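2-oxo-1,2-dihydroquinoline 8-monooxygenase, oxygenase component (Pseudomonas putida, PDB 1Z02) probably hydroxylates 2-oxo-1,2-dihydroquinoline at position 8, as the trimeric Rieske-type oxygenase component of a monooxygenase system. Local coordinates at residues G109-L114 with K118-V123. Residues are numbered along the deposited sequence; the frame is centred on the assembly and turned at random.
Sequences GFTFDL and KLVTIV. With FES (Fe2/s2 (inorganic) cluster), chain H.
Ile122 lies alongside Phe110, pointing the same way from the paired strands, and sets its terminal methyl CD1 over one face of the phenyl ring, 3.9 Å from the centroid, in a CH-pi contact displaced toward the CE1 and CZ rim. On the same side of the sheet, Leu119 comes slantwise between two aromatic rings. With its CG anti to the backbone N (chi1 177°), Leu119 carries CD1 back over the partner strand, where this methyl lies 3.8 Å from both Phe110 CD2 and Phe112 CE2, while Leu119 CD2 follows the Phe110 ring. The other surface carries Thr111 and Thr121, side by side, with CB of Thr111 3.7 Å from CG2 of Thr121; the hydroxyl of Thr121 bonds to Asn277 of a second subunit. Thr111 OG1 donates to Gly109 O at 2.8 Å, and Val123 N reaches that oxygen from the opposite face of the carbonyl plane, so two bonds grip the oxygen just before the strand begins. Backbone bonds Thr111 N to Thr121 O and Val120 N to Thr111 O continue the antiparallel ladder, which slips by one residue at a beta bulge around Val120. Phe110 also stacks on the cluster-binding His86, and Phe110 CD1 lies 3.4 Å from the bridging sulfur S1 of the cluster. Strands 110-113 and 119-122 form a beta hairpin of the Rieske domain, its Gly109-Phe110 end lining the [2Fe-2S] pocket.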
ATOM      1  N   GLY A 109      25.104 -15.763  13.231  1.00 13.16           N
ATOM      2  CA  GLY A 109      25.995 -16.801  12.756  1.00 13.44           C
ATOM      3  C   GLY A 109      25.514 -18.229  12.607  1.00 13.16           C
ATOM      4  O   GLY A 109      26.353 -19.138  12.524  1.00 12.35           O
ATOM      5  N   PHE A 110      24.200 -18.446  12.598  1.00  8.99           N
ATOM      6  CA  PHE A 110      23.685 -19.795  12.395  1.00 10.14           C
ATOM      7  C   PHE A 110      24.302 -20.164  11.051  1.00 10.39           C
ATOM      8  O   PHE A 110      24.226 -19.392  10.097  1.00  8.72           O
ATOM      9  CB  PHE A 110      22.159 -19.791  12.303  1.00  8.61           C
ATOM     10  CG  PHE A 110      21.463 -20.110  13.609  1.00  7.78           C
ATOM     11  CD1 PHE A 110      21.813 -19.447  14.786  1.00  6.77           C
ATOM     12  CD2 PHE A 110      20.443 -21.068  13.648  1.00  6.17           C
ATOM     13  CE1 PHE A 110      21.154 -19.736  15.998  1.00  6.70           C
ATOM     14  CE2 PHE A 110      19.778 -21.366  14.839  1.00  6.81           C
ATOM     15  CZ  PHE A 110      20.131 -20.700  16.022  1.00  7.01           C
ATOM     16  N   THR A 111      24.935 -21.328  10.979  1.00 11.33           N
ATOM     17  CA  THR A 111      25.605 -21.734   9.747  1.00 10.94           C
ATOM     18  C   THR A 111      25.046 -23.018   9.157  1.00 11.71           C
ATOM     19  O   THR A 111      24.820 -24.003   9.871  1.00 12.92           O
ATOM     20  CB  THR A 111      27.118 -21.887   9.997  1.00 11.10           C
ATOM     21  OG1 THR A 111      27.625 -20.682  10.590  1.00 10.93           O
ATOM     22  CG2 THR A 111      27.842 -22.133   8.700  1.00  9.37           C
ATOM     23  N   PHE A 112      24.833 -23.008   7.845  1.00  8.81           N
ATOM     24  CA  PHE A 112      24.252 -24.165   7.180  1.00 10.18           C
ATOM     25  C   PHE A 112      25.122 -24.767   6.087  1.00 10.37           C
ATOM     26  O   PHE A 112      25.860 -24.059   5.396  1.00 10.91           O
ATOM     27  CB  PHE A 112      22.880 -23.796   6.600  1.00  9.09           C
ATOM     28  CG  PHE A 112      22.006 -23.065   7.570  1.00 10.21           C
ATOM     29  CD1 PHE A 112      22.032 -21.681   7.638  1.00 10.67           C
ATOM     30  CD2 PHE A 112      21.198 -23.762   8.458  1.00  7.35           C
ATOM     31  CE1 PHE A 112      21.270 -20.995   8.581  1.00 10.21           C
ATOM     32  CE2 PHE A 112      20.432 -23.090   9.405  1.00 10.61           C
ATOM     33  CZ  PHE A 112      20.468 -21.702   9.468  1.00  8.84           C
ATOM     34  N   ASP A 113      25.026 -26.085   5.948  1.00 11.18           N
ATOM     35  CA  ASP A 113      25.783 -26.814   4.941  1.00 12.30           C
ATOM     36  C   ASP A 113      25.105 -26.621   3.589  1.00 11.55           C
ATOM     37  O   ASP A 113      23.911 -26.871   3.448  1.00 11.49           O
ATOM     38  CB  ASP A 113      25.827 -28.294   5.297  1.00 13.48           C
ATOM     39  CG  ASP A 113      26.688 -29.076   4.351  1.00 15.33           C
ATOM     40  OD1 ASP A 113      27.818 -28.708   4.126  1.00 19.64           O
ATOM     41  OD2 ASP A 113      26.266 -30.072   3.802  1.00 21.64           O
ATOM     42  N   LEU A 114      25.865 -26.163   2.602  1.00 11.88           N
ATOM     43  CA  LEU A 114      25.319 -25.916   1.274  1.00 12.83           C
ATOM     44  C   LEU A 114      24.677 -27.134   0.635  1.00 15.89           C
ATOM     45  O   LEU A 114      23.697 -27.011  -0.094  1.00 15.23           O
ATOM     46  CB  LEU A 114      26.410 -25.392   0.345  1.00 12.35           C
ATOM     47  CG  LEU A 114      26.919 -23.979   0.636  1.00  9.78           C
ATOM     48  CD1 LEU A 114      28.074 -23.664  -0.302  1.00  9.97           C
ATOM     49  CD2 LEU A 114      25.797 -22.977   0.452  1.00  9.45           C
ATOM     50  N   LYS A 118      21.857 -28.753   6.566  1.00 11.58           N
ATOM     51  CA  LYS A 118      21.942 -28.963   8.011  1.00 11.81           C
ATOM     52  C   LYS A 118      22.635 -27.831   8.766  1.00 11.66           C
ATOM     53  O   LYS A 118      23.572 -27.206   8.261  1.00 13.33           O
ATOM     54  CB  LYS A 118      22.675 -30.274   8.325  1.00 12.86           C
ATOM     55  CG  LYS A 118      22.722 -30.597   9.823  1.00 16.31           C
ATOM     56  CD  LYS A 118      23.499 -31.864  10.125  1.00 17.90           C
ATOM     57  CE  LYS A 118      24.992 -31.671   9.940  1.00 18.95           C
ATOM     58  NZ  LYS A 118      25.765 -32.891  10.355  1.00 17.86           N
ATOM     59  N   LEU A 119      22.162 -27.577   9.985  1.00 12.07           N
ATOM     60  CA  LEU A 119      22.750 -26.561  10.854  1.00 11.33           C
ATOM     61  C   LEU A 119      24.034 -27.196  11.365  1.00 11.93           C
ATOM     62  O   LEU A 119      24.000 -28.065  12.245  1.00 13.19           O
ATOM     63  CB  LEU A 119      21.810 -26.251  12.028  1.00 10.85           C
ATOM     64  CG  LEU A 119      22.312 -25.243  13.071  1.00  9.75           C
ATOM     65  CD1 LEU A 119      22.608 -23.922  12.397  1.00 10.54           C
ATOM     66  CD2 LEU A 119      21.268 -25.062  14.173  1.00  9.30           C
ATOM     67  N   VAL A 120      25.169 -26.782  10.809  1.00 12.14           N
ATOM     68  CA  VAL A 120      26.449 -27.365  11.209  1.00 11.24           C
ATOM     69  C   VAL A 120      27.121 -26.700  12.402  1.00 11.43           C
ATOM     70  O   VAL A 120      27.997 -27.287  13.029  1.00 10.15           O
ATOM     71  CB  VAL A 120      27.434 -27.384  10.027  1.00 13.82           C
ATOM     72  CG1 VAL A 120      26.846 -28.200   8.884  1.00 12.51           C
ATOM     73  CG2 VAL A 120      27.737 -25.976   9.570  1.00 12.50           C
ATOM     74  N   THR A 121      26.708 -25.479  12.721  1.00 10.77           N
ATOM     75  CA  THR A 121      27.278 -24.771  13.858  1.00 10.81           C
ATOM     76  C   THR A 121      26.638 -23.399  13.978  1.00 10.85           C
ATOM     77  O   THR A 121      25.852 -23.005  13.122  1.00  9.96           O
ATOM     78  CB  THR A 121      28.808 -24.591  13.688  1.00 10.24           C
ATOM     79  OG1 THR A 121      29.390 -24.117  14.915  1.00  8.87           O
ATOM     80  CG2 THR A 121      29.096 -23.597  12.574  1.00  8.71           C
ATOM     81  N   ILE A 122      26.960 -22.695  15.058  1.00 10.10           N
ATOM     82  CA  ILE A 122      26.475 -21.332  15.289  1.00 10.93           C
ATOM     83  C   ILE A 122      27.722 -20.551  15.717  1.00 10.62           C
ATOM     84  O   ILE A 122      28.286 -20.808  16.780  1.00  9.43           O
ATOM     85  CB  ILE A 122      25.416 -21.262  16.425  1.00  9.99           C
ATOM     86  CG1 ILE A 122      24.196 -22.109  16.066  1.00 10.30           C
ATOM     87  CG2 ILE A 122      24.967 -19.815  16.633  1.00 10.58           C
ATOM     88  CD1 ILE A 122      23.241 -22.298  17.202  1.00 11.07           C
ATOM     89  N   VAL A 123      28.154 -19.604  14.892  1.00 11.34           N
ATOM     90  CA  VAL A 123      29.350 -18.831  15.209  1.00 14.72           C
ATOM     91  C   VAL A 123      29.399 -18.365  16.663  1.00 16.74           C
ATOM     92  O   VAL A 123      30.422 -18.477  17.328  1.00 19.49           O
ATOM     93  CB  VAL A 123      29.483 -17.597  14.281  1.00 14.33           C
ATOM     94  CG1 VAL A 123      30.680 -16.770  14.690  1.00 14.80           C
ATOM     95  CG2 VAL A 123      29.653 -18.044  12.832  1.00 14.22           C
TER
HETATM   96 FE1  FES H 500      20.132 -15.263  14.451  1.00 12.86          FE
HETATM   97 FE2  FES H 500      20.107 -15.811  11.870  1.00 10.32          FE
HETATM   98  S1  FES H 500      21.589 -16.418  13.322  1.00 12.58           S
HETATM   99  S2  FES H 500      18.634 -14.549  12.919  1.00 15.27           S